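Halohydrin dehalogenase (PDB 4IY1) probably catalyses the dehalogenation of halohydrins to epoxides and the reverse ring opening by nucleophiles such as cyanide, using a short-chain dehydrogenase/reductase fold. Local coordinates at residues B[2-8]-B[73-79]. The protein carries 37 engineered substitutions. Residue numbers count along the deposited sequence, not the author numbering.
Sequences STAIVTN and VDILVSN. Engineered in segment 73-79: Ile75 (natural residue Val).
Strands 3-6 and 75-79 run parallel, axes 4.7 Å apart and 8° from aligned, in register Ala4-Ile75, Ile5-Leu76, Val6-Val77. Both are extended, Thr3 to Val6 near phi/psi -125/138. Asp74, next to Ile75, is bent (-96/-31), and Asp74 N (2.8 Å) and Ile75 N (3.0 Å) both donate to Thr3 O. Ile5 N to Ile75 O (2.9 Å), Val77 N to Ile5 O (2.8 Å) and Thr7 N to Val77 O (3.3 Å) follow. Asp74 OD1 (chi1 m) accepts Thr3 N (2.9 Å); OD2 salt-bridges Arg122. Though 64 residues separate the segments, they hold adjacent strands 1 and 4 of the Rossmann-type short-chain dehydrogenase/reductase sheet (3-2-1-4-5-6-7), flanked by 27-30 beside 3-6 and 126-130 beside 75-79. On one face Ala4 CB meets CB of engineered Ile75 (3.7 Å; natural Val; chi1 m, chi2 138°), and Val6 CG2, chi1 t, lies 4.1 Å from Val77 CB. On the face of Ile5 and Leu76 (t, p), Ile5 (m, t) packs against helix 59-70 and its CD1 reaches Val73 CG2 (3.6 Å), Val73 (t) touching Val115 of helix 94-122. Thr7 OG1 (chi1 p) accepts Asn79 N (2.8 Å); a water 2.6 Å from that OG1 donates to Ser78 OG (2.9 Å), which also hydrogen-bonds Asp80. Asn79 ND2 (chi1 t) bonds Thr7 O (3.1 Å) and His11 O, while OD1 accepts Gly13 N; Asn8 (47/48, chi1 m) sends ND2 to Asn79 O (2.8 Å).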
loop_
_atom_site.group_PDB
_atom_site.type_symbol
_atom_site.label_atom_id
_atom_site.label_comp_id
_atom_site.label_asym_id
_atom_site.label_seq_id
_atom_site.Cartn_x
_atom_site.Cartn_y
_atom_site.Cartn_z
ATOM N N SER B 2 -29.866 11.539 -15.726
ATOM C CA SER B 2 -28.431 11.350 -15.422
ATOM C C SER B 2 -27.623 11.202 -16.697
ATOM O O SER B 2 -28.014 10.475 -17.605
ATOM C CB SER B 2 -28.236 10.132 -14.522
ATOM O OG SER B 2 -26.854 9.900 -14.284
ATOM N N THR B 3 -26.531 11.954 -16.778
ATOM C CA THR B 3 -25.728 12.072 -17.997
ATOM C C THR B 3 -24.283 11.678 -17.691
ATOM O O THR B 3 -23.723 12.115 -16.680
ATOM C CB THR B 3 -25.703 13.535 -18.500
ATOM O OG1 THR B 3 -27.040 13.998 -18.751
ATOM C CG2 THR B 3 -24.890 13.652 -19.785
ATOM N N ALA B 4 -23.670 10.898 -18.573
ATOM C CA ALA B 4 -22.310 10.418 -18.332
ATOM C C ALA B 4 -21.503 10.665 -19.589
ATOM O O ALA B 4 -22.082 10.840 -20.659
ATOM C CB ALA B 4 -22.317 8.922 -18.000
ATOM N N ILE B 5 -20.184 10.814 -19.423
ATOM C CA ILE B 5 -19.221 10.858 -20.531
ATOM C C ILE B 5 -18.179 9.796 -20.327
ATOM O O ILE B 5 -17.553 9.726 -19.264
ATOM C CB ILE B 5 -18.415 12.163 -20.544
ATOM C CG1 ILE B 5 -19.333 13.363 -20.495
ATOM C CG2 ILE B 5 -17.477 12.220 -21.742
ATOM C CD1 ILE B 5 -18.588 14.626 -20.136
ATOM N N VAL B 6 -17.897 9.063 -21.392
ATOM C CA VAL B 6 -16.805 8.101 -21.408
ATOM C C VAL B 6 -15.908 8.525 -22.563
ATOM O O VAL B 6 -16.400 8.883 -23.633
ATOM C CB VAL B 6 -17.340 6.661 -21.668
ATOM C CG1 VAL B 6 -16.209 5.645 -21.719
ATOM C CG2 VAL B 6 -18.381 6.264 -20.641
ATOM N N THR B 7 -14.620 8.655 -22.290
ATOM C CA THR B 7 -13.663 9.076 -23.281
ATOM C C THR B 7 -13.067 7.853 -23.951
ATOM O O THR B 7 -13.108 6.738 -23.392
ATOM C CB THR B 7 -12.516 9.920 -22.642
ATOM O OG1 THR B 7 -11.833 9.143 -21.630
ATOM C CG2 THR B 7 -13.090 11.204 -22.006
ATOM N N ASN B 8 -12.426 8.077 -25.093
ATOM C CA ASN B 8 -11.732 7.025 -25.811
ATOM C C ASN B 8 -12.578 5.757 -25.941
ATOM O O ASN B 8 -12.119 4.647 -25.696
ATOM C CB ASN B 8 -10.373 6.741 -25.152
ATOM C CG ASN B 8 -9.411 7.922 -25.268
ATOM O OD1 ASN B 8 -9.334 8.583 -26.308
ATOM N ND2 ASN B 8 -8.707 8.218 -24.190
ATOM N N VAL B 73 -23.262 17.173 -16.507
ATOM C CA VAL B 73 -22.531 15.917 -16.409
ATOM C C VAL B 73 -22.609 15.355 -14.987
ATOM O O VAL B 73 -22.276 16.033 -14.016
ATOM C CB VAL B 73 -21.067 16.091 -16.858
ATOM C CG1 VAL B 73 -20.296 14.794 -16.714
ATOM C CG2 VAL B 73 -21.008 16.611 -18.284
ATOM N N ASP B 74 -23.179 14.167 -14.854
ATOM C CA ASP B 74 -23.275 13.534 -13.546
ATOM C C ASP B 74 -22.111 12.578 -13.375
ATOM O O ASP B 74 -21.674 12.318 -12.263
ATOM C CB ASP B 74 -24.601 12.788 -13.403
ATOM C CG ASP B 74 -25.808 13.725 -13.440
ATOM O OD1 ASP B 74 -26.488 13.779 -14.481
ATOM O OD2 ASP B 74 -26.115 14.357 -12.411
ATOM N N ILE B 75 -21.654 11.999 -14.475
ATOM C CA ILE B 75 -20.593 11.008 -14.412
ATOM C C ILE B 75 -19.509 11.257 -15.435
ATOM O O ILE B 75 -19.790 11.373 -16.636
ATOM C CB ILE B 75 -21.148 9.573 -14.575
ATOM C CG1 ILE B 75 -22.156 9.255 -13.466
ATOM C CG2 ILE B 75 -20.024 8.563 -14.506
ATOM C CD1 ILE B 75 -23.379 8.513 -13.978
ATOM N N LEU B 76 -18.265 11.329 -14.961
ATOM C CA LEU B 76 -17.125 11.364 -15.848
ATOM C C LEU B 76 -16.393 10.036 -15.743
ATOM O O LEU B 76 -15.960 9.642 -14.659
ATOM C CB LEU B 76 -16.169 12.485 -15.417
ATOM C CG LEU B 76 -14.770 12.521 -16.041
ATOM C CD1 LEU B 76 -14.860 12.683 -17.566
ATOM C CD2 LEU B 76 -13.928 13.666 -15.411
ATOM N N VAL B 77 -16.204 9.365 -16.867
ATOM C CA VAL B 77 -15.287 8.245 -16.907
ATOM C C VAL B 77 -14.112 8.616 -17.786
ATOM O O VAL B 77 -14.251 8.721 -19.016
ATOM C CB VAL B 77 -15.946 6.957 -17.447
ATOM C CG1 VAL B 77 -14.953 5.812 -17.421
ATOM C CG2 VAL B 77 -17.190 6.626 -16.660
ATOM N N SER B 78 -12.982 8.925 -17.143
ATOM C CA SER B 78 -11.776 9.229 -17.863
ATOM C C SER B 78 -11.015 7.963 -18.175
ATOM O O SER B 78 -10.311 7.398 -17.316
ATOM C CB SER B 78 -10.922 10.255 -17.111
ATOM O OG SER B 78 -9.945 10.819 -17.955
ATOM N N ASN B 79 -11.215 7.493 -19.399
ATOM C CA ASN B 79 -10.695 6.218 -19.891
ATOM C C ASN B 79 -9.444 6.501 -20.698
ATOM O O ASN B 79 -9.501 6.759 -21.901
ATOM C CB ASN B 79 -11.776 5.529 -20.750
ATOM C CG ASN B 79 -11.278 4.275 -21.459
ATOM O OD1 ASN B 79 -10.777 3.341 -20.834
ATOM N ND2 ASN B 79 -11.463 4.233 -22.777
HETATM O O HOH W 1 -27.909 15.736 -16.073
HETATM O O HOH W 2 -9.785 10.517 -20.793
#